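Local coordinates for protein beta-xylosidase (Uncultured organism, PDB 4MLG) that probably hydrolyses beta-1,4-linked xylo-oligosaccharides, releasing xylose from their non-reducing ends, as a calcium-bound family 43 glycoside hydrolase, at residues Gly156-Leu159 with Gln160-Arg163; Ala214-Thr217 with Lys218-Phe221; Tyr238-Gly241 with Asp242-Leu245; His289-Val292 with Pro293-Gly296. All coordinates share one frame; numbering follows the deposited sequence.

Interaction 1 of 4, residues Gly156-Leu159 with Gln160-Arg163; sequences GGQL and QRYR
Q158 lies against R161, its carboxamide stacked on the guanidinium group with the two planes 13° apart. The overlap is not centred: Q158 CG sits 3.6 Å above the plane of the R161 guanidinium, toward its rim, and Q158 NE2 comes to 3.3 Å from R161 NH1 as two donors that share no bond. CG of Q158 stands anti to its own carbonyl carbon (chi1 -55°) and the chain runs straight on from there, which carries the amide over the arginine's guanidinium end. The amide itself is engaged across the fold, OE1 receiving F108 N and NE2 giving to D106 O. Q158 OE1 also accepts from a water 2.9 Å away that in turn receives the hydroxyl of Y162. On the backbone, Q158 O takes R161 N at 3.1 Å, the donor well above the carbonyl plane, while the edge of the Y162 ring approaches the same oxygen, with Y162 CD2 3.1 Å from Q158 O. L159 O then accepts Y162 N in a weak bond of 3.3 Å. Outside this turn, R161 NE forms a salt bridge with E169 of the second subunit, whose carboxylate also receives Q160 NE2, a donor to W155 O as well. Two successive bonds from residue i+3 to residue i make this a short 3-10 turn, leading into strand 162-163 at the subunit interface of the propeller.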
# COMPACT_ATOMS: atom_id res chain seq x y z
N GLY A 156 0.78 16.21 -2.85
CA GLY A 156 -0.42 15.40 -2.82
C GLY A 156 -0.25 14.06 -3.52
O GLY A 156 -1.02 13.13 -3.29
N GLY A 157 0.78 13.98 -4.36
CA GLY A 157 1.06 12.77 -5.11
C GLY A 157 1.85 11.74 -4.32
O GLY A 157 2.10 10.64 -4.81
N GLN A 158 2.25 12.11 -3.11
CA GLN A 158 2.89 11.19 -2.17
C GLN A 158 4.24 10.64 -2.64
O GLN A 158 4.73 9.66 -2.09
CB GLN A 158 1.95 10.04 -1.81
CG GLN A 158 0.60 10.48 -1.26
CD GLN A 158 -0.38 9.33 -1.13
OE1 GLN A 158 -0.10 8.21 -1.57
NE2 GLN A 158 -1.53 9.59 -0.52
N LEU A 159 4.83 11.28 -3.65
CA LEU A 159 6.10 10.82 -4.19
C LEU A 159 7.23 10.95 -3.18
O LEU A 159 8.20 10.19 -3.20
CB LEU A 159 6.45 11.58 -5.47
CG LEU A 159 7.71 11.17 -6.24
CD1 LEU A 159 7.59 9.75 -6.77
CD2 LEU A 159 7.98 12.15 -7.38
N GLN A 160 7.10 11.92 -2.28
CA GLN A 160 8.13 12.17 -1.27
C GLN A 160 8.09 11.15 -0.13
O GLN A 160 9.02 11.07 0.67
CB GLN A 160 8.02 13.60 -0.70
CG GLN A 160 6.71 13.91 0.01
CD GLN A 160 5.57 14.20 -0.94
OE1 GLN A 160 5.77 14.29 -2.15
NE2 GLN A 160 4.37 14.33 -0.40
N ARG A 161 7.02 10.36 -0.07
CA ARG A 161 6.91 9.32 0.94
C ARG A 161 7.81 8.13 0.63
O ARG A 161 8.02 7.26 1.47
CB ARG A 161 5.46 8.84 1.06
CG ARG A 161 4.48 9.89 1.57
CD ARG A 161 3.08 9.32 1.66
NE ARG A 161 2.12 10.25 2.24
CZ ARG A 161 0.83 9.98 2.43
NH1 ARG A 161 0.35 8.79 2.09
NH2 ARG A 161 0.03 10.88 2.96
N TYR A 162 8.35 8.10 -0.59
CA TYR A 162 9.11 6.95 -1.05
C TYR A 162 10.55 7.29 -1.42
O TYR A 162 10.83 8.34 -2.00
CB TYR A 162 8.42 6.30 -2.26
CG TYR A 162 6.98 5.92 -2.01
CD1 TYR A 162 6.63 4.64 -1.59
CD2 TYR A 162 5.95 6.83 -2.21
CE1 TYR A 162 5.32 4.29 -1.36
CE2 TYR A 162 4.63 6.49 -1.99
CZ TYR A 162 4.32 5.22 -1.57
OH TYR A 162 3.01 4.88 -1.35
N ARG A 163 11.47 6.39 -1.06
CA ARG A 163 12.84 6.44 -1.54
C ARG A 163 13.19 5.08 -2.13
O ARG A 163 13.12 4.07 -1.44
CB ARG A 163 13.82 6.80 -0.42
CG ARG A 163 13.83 8.27 -0.03
CD ARG A 163 14.01 9.17 -1.25
NE ARG A 163 14.19 10.57 -0.89
CZ ARG A 163 13.20 11.41 -0.61
NH1 ARG A 163 11.94 10.99 -0.66
NH2 ARG A 163 13.46 12.67 -0.29
O HOH W 1 1.48 6.11 -2.85

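Interaction 2 of 4, residues Ala214-Thr217 with Lys218-Phe221; sequences AGDT and KRRF
D216 O is shared by two backbone donors, R219 N at 3.1 Å and R220 N at 2.8 Å; the second comes in almost head-on to the carbonyl, the first from above its plane. The D216 side chain serves the same turn: D216 OD2 makes a salt bridge of 2.7 Å to R219 NH1, the carboxylate and guanidinium planes 67° apart, and both carboxylate oxygens of D216 rest against R219 CD. R219 NH2 has a further charged mate in D206, so the guanidinium spans two acidic groups. A leucine in place of R219 would probably leave D216 and D206 without their shared cationic partner and let the D216 carboxylate turn. T217 N closes an inverse gamma turn centred on D216 by bonding to G215 O. T217 also lays CB over the centre of the R220 guanidinium, 3.9 Å above its plane. Of that guanidinium, NH1 gives to a water in its plane that bridges to A214 O, and NH2 is paired with D242. The loop leaves strand 200-205 and enters strand 223-230, and it is tied to strand 233-239 and the turn beyond by R219 O, which receives Y238 OH, and T217 O, which receives T243 OG1.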
# COMPACT_ATOMS: atom_id res chain seq x y z
N ALA A 214 16.48 20.96 -5.52
CA ALA A 214 15.13 21.08 -4.97
C ALA A 214 14.66 22.53 -4.94
O ALA A 214 13.46 22.80 -5.02
CB ALA A 214 15.08 20.49 -3.57
N GLY A 215 15.61 23.45 -4.83
CA GLY A 215 15.30 24.86 -4.81
C GLY A 215 14.94 25.38 -6.19
O GLY A 215 14.22 26.38 -6.32
N ASP A 216 15.43 24.71 -7.22
CA ASP A 216 15.17 25.13 -8.60
C ASP A 216 13.74 24.80 -9.00
O ASP A 216 13.52 24.00 -9.91
CB ASP A 216 16.16 24.44 -9.55
CG ASP A 216 16.29 25.17 -10.87
OD1 ASP A 216 15.39 25.96 -11.22
OD2 ASP A 216 17.30 24.94 -11.57
N THR A 217 12.77 25.43 -8.35
CA THR A 217 11.36 25.10 -8.53
C THR A 217 10.80 25.50 -9.89
O THR A 217 9.65 25.18 -10.21
CB THR A 217 10.48 25.71 -7.43
OG1 THR A 217 10.57 27.14 -7.48
CG2 THR A 217 10.92 25.23 -6.05
N LYS A 218 11.60 26.19 -10.70
CA LYS A 218 11.16 26.59 -12.03
C LYS A 218 11.52 25.55 -13.09
O LYS A 218 11.07 25.64 -14.23
CB LYS A 218 11.73 27.97 -12.39
CG LYS A 218 10.77 29.12 -12.11
CD LYS A 218 11.44 30.47 -12.26
CE LYS A 218 12.17 30.87 -10.99
NZ LYS A 218 12.65 32.29 -11.05
N ARG A 219 12.33 24.57 -12.70
CA ARG A 219 12.77 23.53 -13.61
C ARG A 219 12.58 22.14 -13.01
O ARG A 219 12.43 21.15 -13.73
CB ARG A 219 14.24 23.74 -13.99
CG ARG A 219 14.51 25.06 -14.69
CD ARG A 219 15.92 25.56 -14.40
NE ARG A 219 16.94 24.86 -15.17
CZ ARG A 219 18.24 24.90 -14.89
NH1 ARG A 219 18.67 25.60 -13.85
NH2 ARG A 219 19.10 24.24 -15.65
N ARG A 220 12.57 22.08 -11.68
CA ARG A 220 12.41 20.82 -10.94
C ARG A 220 11.09 20.13 -11.27
O ARG A 220 10.06 20.79 -11.43
CB ARG A 220 12.51 21.10 -9.43
CG ARG A 220 11.83 20.07 -8.55
CD ARG A 220 10.83 20.73 -7.61
NE ARG A 220 9.78 21.43 -8.35
CZ ARG A 220 8.79 22.11 -7.78
NH1 ARG A 220 8.71 22.19 -6.46
NH2 ARG A 220 7.88 22.71 -8.54
N PHE A 221 11.12 18.80 -11.36
CA PHE A 221 9.92 18.03 -11.64
C PHE A 221 8.92 18.11 -10.48
O PHE A 221 9.29 18.00 -9.32
CB PHE A 221 10.27 16.56 -11.91
CG PHE A 221 9.07 15.68 -12.10
CD1 PHE A 221 8.43 15.63 -13.33
CD2 PHE A 221 8.58 14.91 -11.06
CE1 PHE A 221 7.32 14.82 -13.52
CE2 PHE A 221 7.47 14.09 -11.24
CZ PHE A 221 6.84 14.05 -12.47
O HOH W 2 11.13 21.31 -4.41

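Interaction 3 of 4, residues Tyr238-Gly241 with Asp242-Leu245; sequences YSTG and DTHL
T240 OG1 acts as both acceptor and donor: it accepts L245 N at 3.0 Å and donates to T243 OG1 at 2.6 Å. This hydroxyl sits inside the turn of a beta-hairpin that joins the antiparallel strands 233-239 and 246-251 of the propeller. The T240 hydroxyl lies between the backbone N and the carbonyl carbon (chi1 64°), directed across the turn, where the T243 side chain crosses that of T240 at about a right angle. The hydroxyl relay ends on a backbone carbonyl of the neighbouring loop. A valine at T240 would probably leave L245 N without its acceptor and T243 OG1 without its donor, so that the T243 hydroxyl could turn. The backbone completes the closure. T240 N reaches L245 O at 2.9 Å in the carbonyl plane, and H244 N bonds G241 O at 2.9 Å, closing a four-residue turn in which D242 is the second residue and H244 adopts a left-handed conformation. G241, with a positive phi that favours glycine, gives its N to S239 OG, which makes an ST turn at the end of the strand. The carbonyl of G241 also lies against the imidazole of H244, its oxygen 3.8 Å above the centre of that ring. L245 O has a further contact, a CA-H...O approach of 3.3 Å from S239 CA.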
# COMPACT_ATOMS: atom_id res chain seq x y z
N TYR A 238 6.76 17.99 -18.57
CA TYR A 238 6.21 17.86 -17.22
C TYR A 238 5.74 19.19 -16.66
O TYR A 238 5.99 20.25 -17.24
CB TYR A 238 7.26 17.24 -16.29
CG TYR A 238 8.56 18.02 -16.23
CD1 TYR A 238 8.79 18.93 -15.20
CD2 TYR A 238 9.55 17.85 -17.19
CE1 TYR A 238 9.98 19.65 -15.14
CE2 TYR A 238 10.73 18.56 -17.13
CZ TYR A 238 10.94 19.45 -16.11
OH TYR A 238 12.12 20.16 -16.05
N SER A 239 5.06 19.13 -15.51
CA SER A 239 4.60 20.33 -14.81
C SER A 239 5.52 20.66 -13.64
O SER A 239 6.07 19.76 -13.00
CB SER A 239 3.17 20.14 -14.31
OG SER A 239 2.79 21.18 -13.43
N THR A 240 5.69 21.94 -13.36
CA THR A 240 6.57 22.38 -12.28
C THR A 240 5.79 22.84 -11.05
O THR A 240 6.38 23.38 -10.11
CB THR A 240 7.50 23.51 -12.74
OG1 THR A 240 6.72 24.67 -13.08
CG2 THR A 240 8.32 23.08 -13.94
N GLY A 241 4.48 22.64 -11.07
CA GLY A 241 3.65 22.88 -9.91
C GLY A 241 3.53 24.33 -9.45
O GLY A 241 2.78 25.12 -10.04
N ASP A 242 4.27 24.67 -8.40
CA ASP A 242 4.14 25.98 -7.76
C ASP A 242 4.73 27.13 -8.56
O ASP A 242 4.66 28.29 -8.14
CB ASP A 242 4.73 25.95 -6.35
CG ASP A 242 6.19 25.57 -6.34
OD1 ASP A 242 6.64 24.89 -7.29
OD2 ASP A 242 6.90 25.94 -5.37
N THR A 243 5.32 26.82 -9.71
CA THR A 243 5.78 27.86 -10.63
C THR A 243 4.92 27.86 -11.89
O THR A 243 5.12 28.67 -12.79
CB THR A 243 7.27 27.72 -10.99
OG1 THR A 243 7.55 26.36 -11.36
CG2 THR A 243 8.14 28.10 -9.80
N HIS A 244 3.96 26.93 -11.94
CA HIS A 244 2.93 26.90 -12.97
C HIS A 244 3.47 26.81 -14.40
O HIS A 244 2.93 27.42 -15.32
CB HIS A 244 2.01 28.13 -12.84
CG HIS A 244 1.60 28.43 -11.43
ND1 HIS A 244 2.43 29.04 -10.52
CD2 HIS A 244 0.44 28.20 -10.78
CE1 HIS A 244 1.81 29.18 -9.37
NE2 HIS A 244 0.59 28.68 -9.50
N LEU A 245 4.54 26.03 -14.58
CA LEU A 245 5.16 25.90 -15.90
C LEU A 245 5.04 24.49 -16.45
O LEU A 245 5.00 23.52 -15.69
CB LEU A 245 6.64 26.27 -15.84
CG LEU A 245 7.03 27.63 -15.25
CD1 LEU A 245 8.53 27.70 -15.06
CD2 LEU A 245 6.55 28.75 -16.15

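Interaction 4 of 4, residues His289-Val292 with Pro293-Gly296; sequences HDCV and PSKG
V292 and P293 meet at the start of a type I beta turn that runs to K295, with V292 CB 3.4 Å from P293 CD. C291, just before it, supplies the outer bond: C291 O receives G296 N at 2.7 Å, almost straight on to the carbonyl, while V292 O receives K295 N at 3.0 Å from above its plane. This pair of bonds, one inside the other, with K295, the donor of the inner bond, in a left-handed conformation, is the pattern of a Schellman motif, here at a tight loop with no helix before it. The loop follows strand 283-290 and leads on to its antiparallel neighbour, strand 302-308, in the propeller. V292 places CG1 anti to the backbone N (chi1 173°), beside its carbonyl carbon, which keeps that methyl near the proline ring, CG1 lying 3.6 Å from P293 N. The proline has no N-H to give, and it fixes the backbone of the second turn position at a phi of -65°. The isopropyl group of V292 also packs on V269 outside the loop. The side chain of C291, the remaining residue with a large buried surface, meets the turn through CB rather than through sulfur. Across the turn from it is S294, whose hydroxyl is bound to L300 O, outside the turn. That hydroxyl faces C291 closely, with S294 OG 3.4 Å from C291 CB and 3.3 Å from C291 O.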
# COMPACT_ATOMS: atom_id res chain seq x y z
N HIS A 289 -5.19 22.65 -20.03
CA HIS A 289 -6.38 23.25 -19.42
C HIS A 289 -6.09 24.55 -18.66
O HIS A 289 -4.96 24.82 -18.27
CB HIS A 289 -7.07 22.25 -18.48
CG HIS A 289 -6.25 21.83 -17.30
ND1 HIS A 289 -6.00 20.51 -16.99
CD2 HIS A 289 -5.62 22.56 -16.35
CE1 HIS A 289 -5.26 20.44 -15.90
NE2 HIS A 289 -5.01 21.67 -15.49
N ASP A 290 -7.14 25.34 -18.46
CA ASP A 290 -7.09 26.48 -17.55
C ASP A 290 -8.46 26.69 -16.90
O ASP A 290 -9.43 26.03 -17.25
CB ASP A 290 -6.59 27.75 -18.24
CG ASP A 290 -7.38 28.10 -19.49
OD1 ASP A 290 -8.55 27.67 -19.62
OD2 ASP A 290 -6.83 28.82 -20.34
N CYS A 291 -8.53 27.62 -15.95
CA CYS A 291 -9.76 27.82 -15.19
C CYS A 291 -10.47 29.11 -15.58
O CYS A 291 -11.03 29.81 -14.72
CB CYS A 291 -9.46 27.80 -13.69
SG CYS A 291 -8.56 26.32 -13.16
N VAL A 292 -10.47 29.42 -16.87
CA VAL A 292 -11.15 30.61 -17.38
C VAL A 292 -12.69 30.51 -17.33
O VAL A 292 -13.35 31.43 -16.85
CB VAL A 292 -10.66 31.00 -18.80
CG1 VAL A 292 -11.50 32.14 -19.36
CG2 VAL A 292 -9.19 31.40 -18.76
N PRO A 293 -13.28 29.39 -17.82
CA PRO A 293 -14.74 29.30 -17.73
C PRO A 293 -15.26 29.25 -16.29
O PRO A 293 -16.37 29.69 -16.02
CB PRO A 293 -15.06 27.99 -18.45
CG PRO A 293 -13.91 27.78 -19.36
CD PRO A 293 -12.72 28.28 -18.61
N SER A 294 -14.45 28.70 -15.38
CA SER A 294 -14.85 28.61 -13.98
C SER A 294 -14.46 29.87 -13.21
O SER A 294 -14.66 29.96 -12.00
CB SER A 294 -14.21 27.38 -13.32
OG SER A 294 -12.81 27.53 -13.20
N LYS A 295 -13.89 30.83 -13.94
CA LYS A 295 -13.50 32.12 -13.38
C LYS A 295 -12.48 32.02 -12.24
O LYS A 295 -12.63 32.66 -11.20
CB LYS A 295 -14.73 32.92 -12.93
CG LYS A 295 -15.68 33.29 -14.07
CD LYS A 295 -16.87 34.09 -13.57
CE LYS A 295 -17.75 34.55 -14.71
NZ LYS A 295 -18.27 33.41 -15.52
N GLY A 296 -11.44 31.21 -12.44
CA GLY A 296 -10.32 31.18 -11.52
C GLY A 296 -10.32 30.05 -10.51
O GLY A 296 -9.37 29.91 -9.74

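All four contacts are local turns of one family 43 propeller chain, yet their settings differ. Interaction 1 is buried and reaches the second subunit; interaction 2 lies at the surface; interactions 3 and 4 are partly buried. Interactions 2 and 3, with centres about 9 Å apart, touch directly and lie on connected strands of the same part of the propeller, around strands 200-205, 223-230, 233-239 and 246-251, whereas interaction 4 belongs to the four-stranded sheet that includes strand 283-290. Stacked flat groups mark interaction 1, an ion pair interaction 2 and threonine hydroxyls interaction 3, while interaction 4 relies on backbone bonds and a proline. The calcium ion is about 9 Å from the side chain of S239 and about 14 Å from that of L159.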